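Local coordinates for sugar ABC transporter substrate-binding protein, BlMnBP1 (Bifidobacterium animalis subsp. lactis ATCC 27673, PDB 6I5R) that binds mannobiose and probably delivers manno-oligosaccharides to an ABC transporter, as extracellular solute-binding proteins do, at residues V106-S109 and E110-N113. Numbering follows the deposited sequence.
Sequences VDKS and EFSN. With ZN (zinc ion), chain J.
Two successive i-to-i+3 backbone hydrogen bonds, Glu110 N to Asp107 O (2.6 Å) and Phe111 N to Lys108 O (2.9 Å, N-H...O 167°), curl residues 107-111 into a tight turn in the loop between strands 100-102 and 119-120. Phe111 folds back over this turn: with CG beside its own backbone N (chi1 -77°), the ring lies flat against Lys108 CA, which sits 3.6 Å from the centroid and 12° off the normal, a CH-pi contact. The Lys108 side chain runs alongside, its CG 3.6 Å from Phe111 CE2, while Val106 CG1 touches Phe111 CD1 at 4.1 Å. Without the ring, as with an alanine at Phe111, Lys108 CA would probably lose its aromatic cover and Val106 CG1 this apolar neighbour. A water links Lys108 O to Ser112 N, four residues on, donating to the first and accepting from the second. Away from the ring, Asp107 OD1 accepts from Ser109 N (2.7 Å), an Asx turn consistent with carboxylate and hydroxyl meeting on one zinc ion. Asp107 chelates it through both oxygens and Ser109 OG lies 2.3 Å from the zinc; Asp390, Asn394 and a water also bind. The metal thus ties this surface turn to helix 391-399, its charge probably balancing the neighbouring carboxylates of Asp107 and Asp390.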
loop_
_atom_site.group_PDB
_atom_site.type_symbol
_atom_site.label_atom_id
_atom_site.label_comp_id
_atom_site.label_asym_id
_atom_site.label_seq_id
_atom_site.Cartn_x
_atom_site.Cartn_y
_atom_site.Cartn_z
ATOM N N VAL A 106 -12.392 4.480 -0.809
ATOM C CA VAL A 106 -13.525 5.075 -1.527
ATOM C C VAL A 106 -13.821 4.270 -2.779
ATOM O O VAL A 106 -12.904 3.990 -3.549
ATOM C CB VAL A 106 -13.250 6.555 -1.902
ATOM C CG1 VAL A 106 -14.413 7.129 -2.604
ATOM C CG2 VAL A 106 -12.851 7.305 -0.679
ATOM N N ASP A 107 -15.107 3.965 -3.018
ATOM C CA ASP A 107 -15.566 3.364 -4.265
ATOM C C ASP A 107 -15.111 4.245 -5.432
ATOM O O ASP A 107 -15.441 5.430 -5.506
ATOM C CB ASP A 107 -17.097 3.190 -4.252
ATOM C CG ASP A 107 -17.613 2.325 -5.411
ATOM O OD1 ASP A 107 -17.206 2.370 -6.598
ATOM O OD2 ASP A 107 -18.552 1.545 -5.192
ATOM N N LYS A 108 -14.431 3.628 -6.405
ATOM C CA LYS A 108 -14.081 4.345 -7.624
ATOM C C LYS A 108 -15.276 5.084 -8.187
ATOM O O LYS A 108 -15.171 6.233 -8.611
ATOM C CB LYS A 108 -13.568 3.384 -8.694
ATOM C CG LYS A 108 -12.209 2.819 -8.451
ATOM C CD LYS A 108 -12.009 1.702 -9.438
ATOM C CE LYS A 108 -10.565 1.325 -9.578
ATOM N NZ LYS A 108 -10.528 0.314 -10.663
ATOM N N SER A 109 -16.421 4.418 -8.226
ATOM C CA SER A 109 -17.602 5.050 -8.772
ATOM C C SER A 109 -18.001 6.305 -8.000
ATOM O O SER A 109 -18.842 7.070 -8.494
ATOM C CB SER A 109 -18.749 4.048 -8.762
ATOM O OG SER A 109 -19.060 3.733 -7.413
ATOM N N GLU A 110 -17.443 6.530 -6.803
ATOM C CA GLU A 110 -17.746 7.726 -6.038
ATOM C C GLU A 110 -16.652 8.782 -6.135
ATOM O O GLU A 110 -16.795 9.858 -5.543
ATOM C CB GLU A 110 -17.986 7.383 -4.570
ATOM C CG GLU A 110 -19.354 6.796 -4.279
ATOM C CD GLU A 110 -19.548 6.524 -2.816
ATOM O OE1 GLU A 110 -20.241 5.537 -2.486
ATOM O OE2 GLU A 110 -19.009 7.292 -1.988
ATOM N N PHE A 111 -15.581 8.523 -6.887
ATOM C CA PHE A 111 -14.508 9.504 -6.995
ATOM C C PHE A 111 -15.045 10.859 -7.428
ATOM O O PHE A 111 -14.668 11.899 -6.882
ATOM C CB PHE A 111 -13.452 9.040 -7.996
ATOM C CG PHE A 111 -12.519 7.968 -7.472
ATOM C CD1 PHE A 111 -12.314 7.766 -6.104
ATOM C CD2 PHE A 111 -11.835 7.153 -8.371
ATOM C CE1 PHE A 111 -11.444 6.766 -5.656
ATOM C CE2 PHE A 111 -10.974 6.151 -7.922
ATOM C CZ PHE A 111 -10.769 5.976 -6.574
ATOM N N SER A 112 -15.875 10.874 -8.469
ATOM C CA SER A 112 -16.340 12.150 -8.990
ATOM C C SER A 112 -17.197 12.907 -7.990
ATOM O O SER A 112 -17.428 14.101 -8.189
ATOM C CB SER A 112 -17.121 11.946 -10.282
ATOM O OG SER A 112 -18.308 11.228 -10.029
ATOM N N ASN A 113 -17.701 12.249 -6.947
ATOM C CA ASN A 113 -18.451 12.962 -5.917
ATOM C C ASN A 113 -17.554 13.714 -4.949
ATOM O O ASN A 113 -18.063 14.479 -4.122
ATOM C CB ASN A 113 -19.332 12.012 -5.111
ATOM C CG ASN A 113 -20.443 11.447 -5.937
ATOM O OD1 ASN A 113 -20.902 12.085 -6.881
ATOM N ND2 ASN A 113 -20.893 10.255 -5.599
HETATM ZN ZN ZN J . -19.270 1.422 -7.146
HETATM O O HOH W 1 -16.168 8.396 -10.116
HETATM O O HOH W 2 -21.300 0.797 -7.335
#